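Local coordinates for ribokinase (Arabidopsis thaliana, PDB 6ILR), which catalyses the magnesium-dependent transfer of a phosphoryl group from ATP to O-5 of D-ribose, feeding nucleotide and amino-acid synthesis and the pentose phosphate pathway, at residues A46-K51 / P297-R302; D181-L186 / L217-V222; I246-V251 / L288-K293. All coordinates share one frame; numbering follows the deposited sequence.

Contact 1 (A46-K51 / P297-R302). With NA (sodium ion), chain F.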
ATOM      1  N   ALA B  46      -3.549 -20.196   5.690  1.00 25.87           N
ATOM      2  CA  ALA B  46      -3.345 -21.056   4.528  1.00 28.89           C
ATOM      3  C   ALA B  46      -1.859 -21.231   4.209  1.00 30.05           C
ATOM      4  O   ALA B  46      -1.415 -22.348   3.922  1.00 26.61           O
ATOM      5  CB  ALA B  46      -4.073 -20.495   3.321  1.00 28.22           C
ATOM      6  N   ALA B  47      -1.099 -20.131   4.243  1.00 23.40           N
ATOM      7  CA  ALA B  47       0.344 -20.200   4.024  1.00 28.87           C
ATOM      8  C   ALA B  47       0.985 -21.150   5.030  1.00 30.06           C
ATOM      9  O   ALA B  47       1.852 -21.950   4.680  1.00 30.77           O
ATOM     10  CB  ALA B  47       0.981 -18.815   4.119  1.00 29.70           C
ATOM     11  N   CYS B  48       0.549 -21.062   6.284  1.00 28.10           N
ATOM     12  CA  CYS B  48       1.094 -21.915   7.335  1.00 24.86           C
ATOM     13  C   CYS B  48       0.894 -23.405   7.038  1.00 26.21           C
ATOM     14  O   CYS B  48       1.836 -24.198   7.108  1.00 28.73           O
ATOM     15  CB  CYS B  48       0.459 -21.570   8.681  1.00 29.58           C
ATOM     16  SG  CYS B  48       1.076 -22.616  10.023  1.00 31.90           S
ATOM     17  N   GLY B  49      -0.333 -23.778   6.699  1.00 27.73           N
ATOM     18  CA  GLY B  49      -0.652 -25.162   6.385  1.00 27.06           C
ATOM     19  C   GLY B  49       0.144 -25.692   5.203  1.00 32.81           C
ATOM     20  O   GLY B  49       0.682 -26.799   5.253  1.00 32.79           O
ATOM     21  N   ALA B  50       0.229 -24.894   4.142  1.00 30.53           N
ATOM     22  CA  ALA B  50       0.992 -25.268   2.953  1.00 33.58           C
ATOM     23  C   ALA B  50       2.470 -25.496   3.271  1.00 33.22           C
ATOM     24  O   ALA B  50       3.076 -26.468   2.792  1.00 37.01           O
ATOM     25  CB  ALA B  50       0.832 -24.197   1.862  1.00 29.19           C
ATOM     26  N   LYS B  51       3.049 -24.619   4.090  1.00 28.75           N
ATOM     27  CA  LYS B  51       4.456 -24.755   4.465  1.00 33.90           C
ATOM     28  C   LYS B  51       4.685 -26.000   5.300  1.00 37.33           C
ATOM     29  O   LYS B  51       5.768 -26.584   5.259  1.00 32.93           O
ATOM     30  CB  LYS B  51       4.946 -23.526   5.233  1.00 31.28           C
ATOM     31  CG  LYS B  51       5.235 -22.333   4.349  1.00 40.42           C
ATOM     32  CD  LYS B  51       6.478 -22.588   3.504  1.00 50.26           C
ATOM     33  CE  LYS B  51       7.703 -22.801   4.391  1.00 53.86           C
ATOM     34  NZ  LYS B  51       8.948 -23.052   3.599  1.00 58.76           N
ATOM     35  N   PRO B 297       6.465 -14.842   5.407  1.00 46.87           N
ATOM     36  CA  PRO B 297       7.869 -15.268   5.349  1.00 44.39           C
ATOM     37  C   PRO B 297       8.344 -16.082   6.563  1.00 45.41           C
ATOM     38  O   PRO B 297       9.257 -16.891   6.417  1.00 44.97           O
ATOM     39  CB  PRO B 297       8.633 -13.939   5.279  1.00 52.17           C
ATOM     40  CG  PRO B 297       7.686 -12.990   4.684  1.00 46.05           C
ATOM     41  CD  PRO B 297       6.332 -13.388   5.178  1.00 46.87           C
ATOM     42  N   SER B 298       7.736 -15.890   7.731  1.00 44.60           N
ATOM     43  CA  SER B 298       8.201 -16.571   8.941  1.00 41.05           C
ATOM     44  C   SER B 298       7.579 -17.962   9.162  1.00 33.88           C
ATOM     45  O   SER B 298       7.927 -18.649  10.125  1.00 36.87           O
ATOM     46  CB  SER B 298       7.946 -15.689  10.171  1.00 43.87           C
ATOM     47  OG  SER B 298       6.563 -15.564  10.448  1.00 46.33           O
ATOM     48  N   MET B 299       6.675 -18.384   8.283  1.00 37.36           N
ATOM     49  CA  MET B 299       6.023 -19.680   8.454  1.00 35.81           C
ATOM     50  C   MET B 299       7.057 -20.810   8.360  1.00 36.52           C
ATOM     51  O   MET B 299       7.756 -20.920   7.365  1.00 35.53           O
ATOM     52  CB  MET B 299       4.925 -19.876   7.415  1.00 34.61           C
ATOM     53  CG  MET B 299       3.795 -18.836   7.461  1.00 36.40           C
ATOM     54  SD  MET B 299       2.943 -18.856   9.049  1.00 44.77           S
ATOM     55  CE  MET B 299       1.819 -17.473   8.800  1.00 37.88           C
ATOM     56  N   PRO B 300       7.154 -21.652   9.404  1.00 31.07           N
ATOM     57  CA  PRO B 300       8.195 -22.694   9.439  1.00 22.32           C
ATOM     58  C   PRO B 300       7.837 -23.930   8.610  1.00 37.29           C
ATOM     59  O   PRO B 300       6.649 -24.191   8.409  1.00 29.95           O
ATOM     60  CB  PRO B 300       8.267 -23.051  10.927  1.00 29.28           C
ATOM     61  CG  PRO B 300       6.833 -22.829  11.423  1.00 33.51           C
ATOM     62  CD  PRO B 300       6.342 -21.617  10.639  1.00 27.80           C
ATOM     63  N   ASP B 301       8.819 -24.700   8.141  1.00 32.15           N
ATOM     64  CA  ASP B 301       8.445 -25.951   7.479  1.00 31.28           C
ATOM     65  C   ASP B 301       8.317 -27.026   8.540  1.00 27.18           C
ATOM     66  O   ASP B 301       8.759 -26.836   9.666  1.00 26.02           O
ATOM     67  CB  ASP B 301       9.425 -26.374   6.364  1.00 37.59           C
ATOM     68  CG  ASP B 301      10.867 -26.490   6.827  1.00 43.44           C
ATOM     69  OD1 ASP B 301      11.131 -26.667   8.033  1.00 43.98           O
ATOM     70  OD2 ASP B 301      11.754 -26.410   5.949  1.00 64.66           O
ATOM     71  N   ARG B 302       7.693 -28.142   8.178  1.00 29.98           N
ATOM     72  CA  ARG B 302       7.381 -29.191   9.137  1.00 37.38           C
ATOM     73  C   ARG B 302       8.627 -29.751   9.834  1.00 35.05           C
ATOM     74  O   ARG B 302       8.626 -29.961  11.053  1.00 34.04           O
ATOM     75  CB  ARG B 302       6.618 -30.328   8.450  1.00 34.47           C
ATOM     76  CG  ARG B 302       6.320 -31.494   9.398  1.00 40.96           C
ATOM     77  CD  ARG B 302       5.692 -32.637   8.665  1.00 45.94           C
ATOM     78  NE  ARG B 302       4.449 -32.214   8.043  1.00 57.81           N
ATOM     79  CZ  ARG B 302       3.250 -32.468   8.541  1.00 55.49           C
ATOM     80  NH1 ARG B 302       3.133 -33.179   9.659  1.00 44.35           N
ATOM     81  NH2 ARG B 302       2.169 -32.039   7.900  1.00 41.50           N
TER
HETATM   82 NA    NA F 402       6.735 -13.478  12.518  1.00 38.72          NA
HETATM   83  O   HOH W   1       4.159 -23.145   8.654  1.00 32.96           O

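Contact 2 (D181-L186 / L217-V222)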
ATOM      1  N   ASP B 181     -22.939 -22.020  17.106  1.00 51.76           N
ATOM      2  CA  ASP B 181     -23.637 -23.302  17.089  1.00 50.63           C
ATOM      3  C   ASP B 181     -23.131 -24.243  16.000  1.00 48.66           C
ATOM      4  O   ASP B 181     -23.387 -25.443  16.051  1.00 49.99           O
ATOM      5  CB  ASP B 181     -25.143 -23.089  16.901  1.00 55.15           C
ATOM      6  CG  ASP B 181     -25.813 -22.497  18.128  1.00 71.50           C
ATOM      7  OD1 ASP B 181     -25.222 -22.564  19.227  1.00 75.87           O
ATOM      8  OD2 ASP B 181     -26.939 -21.972  17.994  1.00 84.14           O
ATOM      9  N   SER B 182     -22.421 -23.706  15.014  1.00 46.32           N
ATOM     10  CA  SER B 182     -22.065 -24.491  13.833  1.00 46.96           C
ATOM     11  C   SER B 182     -20.573 -24.805  13.713  1.00 47.94           C
ATOM     12  O   SER B 182     -20.144 -25.401  12.730  1.00 44.67           O
ATOM     13  CB  SER B 182     -22.522 -23.763  12.567  1.00 49.91           C
ATOM     14  OG  SER B 182     -23.879 -23.377  12.663  1.00 71.33           O
ATOM     15  N   ILE B 183     -19.784 -24.398  14.701  1.00 44.83           N
ATOM     16  CA  ILE B 183     -18.351 -24.676  14.688  1.00 43.50           C
ATOM     17  C   ILE B 183     -17.998 -25.731  15.725  1.00 50.18           C
ATOM     18  O   ILE B 183     -18.768 -25.974  16.650  1.00 40.41           O
ATOM     19  CB  ILE B 183     -17.529 -23.406  14.959  1.00 35.07           C
ATOM     20  CG1 ILE B 183     -17.843 -22.866  16.356  1.00 38.89           C
ATOM     21  CG2 ILE B 183     -17.789 -22.358  13.872  1.00 31.85           C
ATOM     22  CD1 ILE B 183     -16.819 -21.915  16.885  1.00 43.67           C
ATOM     23  N   ASP B 184     -16.832 -26.354  15.578  1.00 38.73           N
ATOM     24  CA  ASP B 184     -16.409 -27.385  16.524  1.00 32.18           C
ATOM     25  C   ASP B 184     -15.417 -26.825  17.535  1.00 40.11           C
ATOM     26  O   ASP B 184     -15.520 -27.078  18.725  1.00 36.26           O
ATOM     27  CB  ASP B 184     -15.798 -28.573  15.787  1.00 36.66           C
ATOM     28  CG  ASP B 184     -16.778 -29.231  14.833  1.00 53.85           C
ATOM     29  OD1 ASP B 184     -17.577 -30.073  15.296  1.00 57.00           O
ATOM     30  OD2 ASP B 184     -16.751 -28.910  13.623  1.00 46.35           O
ATOM     31  N   ILE B 185     -14.450 -26.052  17.063  1.00 35.46           N
ATOM     32  CA  ILE B 185     -13.476 -25.469  17.972  1.00 33.90           C
ATOM     33  C   ILE B 185     -13.459 -23.965  17.856  1.00 33.92           C
ATOM     34  O   ILE B 185     -13.344 -23.418  16.760  1.00 35.42           O
ATOM     35  CB  ILE B 185     -12.066 -26.019  17.701  1.00 33.36           C
ATOM     36  CG1 ILE B 185     -12.078 -27.542  17.815  1.00 27.56           C
ATOM     37  CG2 ILE B 185     -11.059 -25.384  18.652  1.00 32.91           C
ATOM     38  CD1 ILE B 185     -10.760 -28.217  17.455  1.00 35.92           C
ATOM     39  N   LEU B 186     -13.592 -23.294  18.992  1.00 27.73           N
ATOM     40  CA  LEU B 186     -13.446 -21.854  19.047  1.00 28.32           C
ATOM     41  C   LEU B 186     -12.025 -21.555  19.482  1.00 35.73           C
ATOM     42  O   LEU B 186     -11.526 -22.192  20.406  1.00 33.17           O
ATOM     43  CB  LEU B 186     -14.436 -21.233  20.031  1.00 34.92           C
ATOM     44  CG  LEU B 186     -14.435 -19.707  20.059  1.00 45.82           C
ATOM     45  CD1 LEU B 186     -15.032 -19.155  18.767  1.00 42.55           C
ATOM     46  CD2 LEU B 186     -15.193 -19.191  21.271  1.00 56.30           C
ATOM     47  N   LEU B 217     -22.559 -21.365  25.301  1.00 68.61           N
ATOM     48  CA  LEU B 217     -22.915 -20.790  24.007  1.00 60.41           C
ATOM     49  C   LEU B 217     -23.013 -21.900  22.953  1.00 52.05           C
ATOM     50  O   LEU B 217     -23.336 -21.636  21.794  1.00 66.39           O
ATOM     51  CB  LEU B 217     -21.892 -19.738  23.570  1.00 54.86           C
ATOM     52  CG  LEU B 217     -21.556 -18.564  24.495  1.00 55.49           C
ATOM     53  CD1 LEU B 217     -20.465 -17.695  23.894  1.00 56.73           C
ATOM     54  CD2 LEU B 217     -22.761 -17.727  24.778  1.00 60.22           C
ATOM     55  N   GLY B 218     -22.718 -23.135  23.361  1.00 66.96           N
ATOM     56  CA  GLY B 218     -22.834 -24.297  22.489  1.00 53.21           C
ATOM     57  C   GLY B 218     -21.525 -24.854  21.938  1.00 70.22           C
ATOM     58  O   GLY B 218     -21.538 -25.800  21.143  1.00 66.93           O
ATOM     59  N   VAL B 219     -20.395 -24.285  22.361  1.00 67.50           N
ATOM     60  CA  VAL B 219     -19.090 -24.665  21.809  1.00 40.97           C
ATOM     61  C   VAL B 219     -18.380 -25.729  22.649  1.00 35.33           C
ATOM     62  O   VAL B 219     -17.936 -25.457  23.763  1.00 47.54           O
ATOM     63  CB  VAL B 219     -18.170 -23.445  21.678  1.00 46.44           C
ATOM     64  CG1 VAL B 219     -16.894 -23.827  20.927  1.00 47.01           C
ATOM     65  CG2 VAL B 219     -18.892 -22.311  20.969  1.00 47.20           C
ATOM     66  N   LYS B 220     -18.256 -26.931  22.095  1.00 41.60           N
ATOM     67  CA  LYS B 220     -17.691 -28.075  22.818  1.00 55.13           C
ATOM     68  C   LYS B 220     -16.196 -27.949  23.133  1.00 61.46           C
ATOM     69  O   LYS B 220     -15.733 -28.426  24.174  1.00 47.71           O
ATOM     70  CB  LYS B 220     -17.920 -29.362  22.019  1.00 48.31           C
ATOM     71  CG  LYS B 220     -19.380 -29.665  21.729  1.00 71.23           C
ATOM     72  CD  LYS B 220     -20.151 -29.987  22.996  1.00 62.20           C
ATOM     73  CE  LYS B 220     -21.604 -30.308  22.683  1.00 79.48           C
ATOM     74  NZ  LYS B 220     -22.348 -29.105  22.203  1.00 80.49           N
ATOM     75  N   GLN B 221     -15.440 -27.338  22.222  1.00 47.42           N
ATOM     76  CA  GLN B 221     -13.990 -27.245  22.384  1.00 34.38           C
ATOM     77  C   GLN B 221     -13.496 -25.821  22.223  1.00 40.53           C
ATOM     78  O   GLN B 221     -13.836 -25.121  21.267  1.00 36.67           O
ATOM     79  CB  GLN B 221     -13.273 -28.144  21.383  1.00 31.26           C
ATOM     80  CG  GLN B 221     -13.829 -29.549  21.273  1.00 43.16           C
ATOM     81  CD  GLN B 221     -13.148 -30.345  20.179  1.00 56.87           C
ATOM     82  OE1 GLN B 221     -11.929 -30.525  20.195  1.00 58.94           O
ATOM     83  NE2 GLN B 221     -13.929 -30.802  19.202  1.00 56.02           N
ATOM     84  N   VAL B 222     -12.678 -25.389  23.167  1.00 29.52           N
ATOM     85  CA  VAL B 222     -12.110 -24.065  23.088  1.00 26.26           C
ATOM     86  C   VAL B 222     -10.590 -24.160  23.170  1.00 41.84           C
ATOM     87  O   VAL B 222     -10.041 -24.766  24.088  1.00 34.03           O
ATOM     88  CB  VAL B 222     -12.647 -23.148  24.197  1.00 36.70           C
ATOM     89  CG1 VAL B 222     -12.139 -21.729  23.996  1.00 27.80           C
ATOM     90  CG2 VAL B 222     -14.189 -23.176  24.223  1.00 33.08           C
TER
HETATM   91  O   HOH W   2     -18.804 -27.170  19.626  1.00 51.07           O

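Contact 3 (I246-V251 / L288-K293). With NA (sodium ion), chain F.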
ATOM      1  N   ILE B 246       6.931 -22.520  23.906  1.00 35.30           N
ATOM      2  CA  ILE B 246       8.261 -23.025  23.614  1.00 38.86           C
ATOM      3  C   ILE B 246       9.126 -21.786  23.436  1.00 36.59           C
ATOM      4  O   ILE B 246       8.933 -21.027  22.488  1.00 36.40           O
ATOM      5  CB  ILE B 246       8.299 -23.903  22.347  1.00 38.34           C
ATOM      6  CG1 ILE B 246       7.353 -25.109  22.475  1.00 36.34           C
ATOM      7  CG2 ILE B 246       9.721 -24.343  22.055  1.00 40.41           C
ATOM      8  CD1 ILE B 246       7.817 -26.143  23.443  1.00 50.18           C
ATOM      9  N   PRO B 247      10.045 -21.542  24.379  1.00 38.86           N
ATOM     10  CA  PRO B 247      10.814 -20.293  24.333  1.00 43.75           C
ATOM     11  C   PRO B 247      11.569 -20.123  23.014  1.00 35.55           C
ATOM     12  O   PRO B 247      12.069 -21.103  22.449  1.00 42.48           O
ATOM     13  CB  PRO B 247      11.778 -20.436  25.513  1.00 49.86           C
ATOM     14  CG  PRO B 247      11.062 -21.367  26.453  1.00 50.79           C
ATOM     15  CD  PRO B 247      10.383 -22.356  25.557  1.00 51.45           C
ATOM     16  N   ALA B 248      11.600 -18.889  22.525  1.00 37.94           N
ATOM     17  CA  ALA B 248      12.286 -18.535  21.298  1.00 41.38           C
ATOM     18  C   ALA B 248      13.658 -17.957  21.633  1.00 52.04           C
ATOM     19  O   ALA B 248      13.808 -17.273  22.646  1.00 46.95           O
ATOM     20  CB  ALA B 248      11.461 -17.536  20.510  1.00 35.58           C
ATOM     21  N   ALA B 249      14.657 -18.239  20.800  1.00 35.86           N
ATOM     22  CA  ALA B 249      15.985 -17.665  21.015  1.00 41.41           C
ATOM     23  C   ALA B 249      15.901 -16.146  20.924  1.00 42.66           C
ATOM     24  O   ALA B 249      16.510 -15.424  21.716  1.00 48.13           O
ATOM     25  CB  ALA B 249      16.979 -18.207  20.007  1.00 37.78           C
ATOM     26  N   GLN B 250      15.112 -15.679  19.967  1.00 40.46           N
ATOM     27  CA  GLN B 250      14.949 -14.257  19.705  1.00 45.95           C
ATOM     28  C   GLN B 250      13.527 -13.961  19.265  1.00 42.00           C
ATOM     29  O   GLN B 250      13.074 -14.485  18.251  1.00 46.10           O
ATOM     30  CB  GLN B 250      15.919 -13.802  18.618  1.00 45.09           C
ATOM     31  CG  GLN B 250      16.842 -12.695  19.016  1.00 53.65           C
ATOM     32  CD  GLN B 250      17.583 -12.120  17.826  1.00 53.34           C
ATOM     33  OE1 GLN B 250      18.189 -12.849  17.031  1.00 47.95           O
ATOM     34  NE2 GLN B 250      17.535 -10.805  17.693  1.00 47.77           N
ATOM     35  N   VAL B 251      12.824 -13.122  20.014  1.00 47.25           N
ATOM     36  CA  VAL B 251      11.527 -12.643  19.559  1.00 44.87           C
ATOM     37  C   VAL B 251      11.729 -11.443  18.639  1.00 45.27           C
ATOM     38  O   VAL B 251      12.020 -10.338  19.088  1.00 54.33           O
ATOM     39  CB  VAL B 251      10.612 -12.255  20.726  1.00 51.11           C
ATOM     40  CG1 VAL B 251       9.238 -11.858  20.199  1.00 44.47           C
ATOM     41  CG2 VAL B 251      10.495 -13.407  21.714  1.00 41.82           C
ATOM     42  N   LEU B 288       8.795 -20.721  16.382  1.00 27.01           N
ATOM     43  CA  LEU B 288       9.644 -20.432  15.222  1.00 30.91           C
ATOM     44  C   LEU B 288       9.185 -19.187  14.469  1.00 32.76           C
ATOM     45  O   LEU B 288      10.009 -18.372  14.034  1.00 33.52           O
ATOM     46  CB  LEU B 288       9.672 -21.626  14.279  1.00 28.19           C
ATOM     47  CG  LEU B 288      10.375 -22.870  14.821  1.00 27.89           C
ATOM     48  CD1 LEU B 288      10.173 -24.032  13.876  1.00 29.45           C
ATOM     49  CD2 LEU B 288      11.874 -22.591  15.017  1.00 30.56           C
ATOM     50  N   CYS B 289       7.868 -19.060  14.307  1.00 29.66           N
ATOM     51  CA  CYS B 289       7.248 -17.913  13.639  1.00 31.13           C
ATOM     52  C   CYS B 289       7.786 -16.578  14.155  1.00 29.94           C
ATOM     53  O   CYS B 289       8.112 -15.684  13.363  1.00 36.99           O
ATOM     54  CB  CYS B 289       5.713 -17.943  13.813  1.00 29.83           C
ATOM     55  SG  CYS B 289       4.888 -16.404  13.259  1.00 52.19           S
ATOM     56  N   VAL B 290       7.882 -16.434  15.474  1.00 32.34           N
ATOM     57  CA  VAL B 290       8.182 -15.121  16.048  1.00 34.69           C
ATOM     58  C   VAL B 290       9.652 -14.716  15.904  1.00 45.74           C
ATOM     59  O   VAL B 290      10.033 -13.605  16.278  1.00 38.09           O
ATOM     60  CB  VAL B 290       7.802 -15.054  17.554  1.00 39.90           C
ATOM     61  CG1 VAL B 290       6.319 -15.394  17.760  1.00 31.60           C
ATOM     62  CG2 VAL B 290       8.693 -15.968  18.389  1.00 34.57           C
ATOM     63  N   GLN B 291      10.482 -15.602  15.363  1.00 36.10           N
ATOM     64  CA  GLN B 291      11.912 -15.306  15.275  1.00 41.24           C
ATOM     65  C   GLN B 291      12.305 -14.726  13.913  1.00 44.59           C
ATOM     66  O   GLN B 291      13.479 -14.505  13.643  1.00 46.58           O
ATOM     67  CB  GLN B 291      12.724 -16.568  15.593  1.00 33.64           C
ATOM     68  CG  GLN B 291      12.207 -17.262  16.860  1.00 34.83           C
ATOM     69  CD  GLN B 291      13.154 -18.289  17.430  1.00 47.63           C
ATOM     70  OE1 GLN B 291      14.364 -18.078  17.479  1.00 41.80           O
ATOM     71  NE2 GLN B 291      12.605 -19.416  17.865  1.00 36.13           N
ATOM     72  N   VAL B 292      11.313 -14.462  13.069  1.00 39.59           N
ATOM     73  CA  VAL B 292      11.548 -13.938  11.727  1.00 43.95           C
ATOM     74  C   VAL B 292      10.548 -12.818  11.456  1.00 49.16           C
ATOM     75  O   VAL B 292       9.427 -12.859  11.960  1.00 42.28           O
ATOM     76  CB  VAL B 292      11.428 -15.060  10.666  1.00 42.03           C
ATOM     77  CG1 VAL B 292      11.497 -14.508   9.246  1.00 38.35           C
ATOM     78  CG2 VAL B 292      12.510 -16.123  10.888  1.00 41.60           C
ATOM     79  N   LYS B 293      10.958 -11.806  10.691  1.00 48.63           N
ATOM     80  CA  LYS B 293      10.084 -10.670  10.390  1.00 44.39           C
ATOM     81  C   LYS B 293       9.081 -11.044   9.300  1.00 37.26           C
ATOM     82  O   LYS B 293       9.394 -11.799   8.379  1.00 44.66           O
ATOM     83  CB  LYS B 293      10.895  -9.434   9.968  1.00 56.57           C
ATOM     84  CG  LYS B 293      10.327  -8.117  10.498  1.00 59.53           C
ATOM     85  CD  LYS B 293      11.049  -7.683  11.769  1.00 70.41           C
ATOM     86  CE  LYS B 293      10.461  -6.408  12.367  1.00 72.37           C
ATOM     87  NZ  LYS B 293      11.148  -6.011  13.640  1.00 80.29           N
TER
HETATM   88 NA    NA F 402       6.735 -13.478  12.518  1.00 38.72          NA

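Contact 1 (A46-K51 / P297-R302)
The last turn of helix 41-51 and the irregular chain of 297-302 approach most closely at Lys51 and Asp301, whose CA atoms lie 5.1 Å apart, while Cys48 faces Met299 a little further along. No direct hydrogen bond joins them. A water does so instead, donating to Cys48 O and, at 2.7 Å, to Pro300 O, so that two carbonyls share one small bridge. Asp301 adds a weaker polar touch, its CA-H pointing at Lys51 O (CA to O 3.5 Å). Beside the water, Met299 bends at chi2 (-61°) and lays its sulfur against the helix, SD standing 3.7 Å from Cys48 CB, with CG near the methyl of Ala47. Lys51 contributes its aliphatic part: folded at chi2 and chi3, it crosses Met299 and brings CE to 3.5 Å from Met299 O. Its NZ remains 5.0 Å from Asp301 OD2, probably near enough for a weak attraction but not paired; Asp301 instead caps the following helix and bonds Ser304 through OD1. Thr260 of helix 257-270 touches both Cys48 and Met299. Apolar contacts thus mix with CH-to-carbonyl touches, one water serving two acceptors, and they pack the chain following sodium-ligating Ser298 against the helix whose first turn holds predicted substrate-binding residues.

Contact 2 (D181-L186 / L217-V222)
With chi1 near -57° Ile185 carries CG1 beside its own backbone N, and Gln221 does likewise before running extended beyond CG; the two side chains, on the same face of the sheet, therefore cross each other. Gln221 OE1 comes to 3.8 Å from Ile185 CD1, and the amide carbon sits equally near CG1 of the isoleucine, so the glutamine acts here chiefly as a packing group laid over an aliphatic branch. Ahead of the strand pairing, Val219 sends CG1 anti to its backbone N (chi1 -172°), where it meets Leu186 CB at 3.7 Å and approaches Ile183 CD1 more loosely.

The pairing itself is parallel, Ile185 with Gln221 and Leu186 with Val222. Leu186 N donates to Gln221 O over 2.9 Å in a nearly straight bond, 164° at the hydrogen. The same oxygen also receives the CA-H of Ile185, its CA 3.3 Å away, and Leu186 O takes the CA-H of Val222 in turn. Before the pairing begins, a water lies between Lys220 N and Ile183 O, though its role as a bridge is doubtful. Gly218, in a Schellman motif, ends the preceding helix.

The two strands are neighbours in the large central sheet of the PfkB fold, joined by a right-handed parallel crossover through helices 190-197 and 204-216. Strand 164-170 flanks the first on its other edge, receiving Ile183 and Leu186; Leu180 of helix 177-180 packs on Leu186 and Val219, whereas Phe265 and Met269 of helix 257-270 lie against Ile185.

Contact 3 (I246-V251 / L288-K293)
A glutamine chain makes most of this surface contact: Gln291 reaches along the loop 246-251 and touches three successive residues with different parts of itself. Its CG lies 3.2 Å from Gln250 O, and its own CA-H also points to that carbonyl. Further out, the amide passes the methyl of Ala248, whose CB is 3.4 Å from Gln291 NE2. OE1 then receives the backbone N-H of Ala249, but at 3.3 Å between N and O, with 125° at the hydrogen, the bond is weak. The stronger hold on the amide comes from the other end, where NE2 bonds Ser287 O in the last turns of helix 275-289. With chi1 at -47° and the chain extended beyond CG, the amide is carried from the turn out to the loop, and its two ends are used in opposite senses, one giving and one accepting. Were this glutamine an alanine, Ala249 N and Ser287 O would probably lose these partners, and the methyl of Ala248 its cover.

Val290 supplies the apolar half. Its CG2 meets Ala248 CB at 3.8 Å, and Val251 CG1 comes more loosely to Val290 CB; the backbone of Val290 also bonds Val252 and Asp253, tying the loop's continuation to the helix end.

Residues 289 to 292 form a type I turn in which both Cys289 O, at 2.7 Å, and Val292 O, at 2.8 Å, bind the sodium ion. Asp253 O and Ser298 OG complete the four protein ligands, at the monovalent-cation site predicted for potassium and characteristic of ribokinases.

In the fold
Contacts 1 and 3 belong to one neighbourhood, their centres about 14 Å apart and both reaching the same sodium ion, to which one brings a side-chain hydroxyl and the other two backbone carbonyls. They touch directly as well: Pro300 CB lies 3.6 Å from Leu288 CD1. Contact 2 stands apart in the central sheet, its centre about 26 Å from that of contact 1 and about 30 Å from that of contact 3. Helix 257-270 nevertheless meets side chains from all three, and among the residues touched here, between Ala257 and Thr260, it carries Asp259, the predicted proton acceptor. Contacts 1 and 2 lie on opposite sides of the chain's centre.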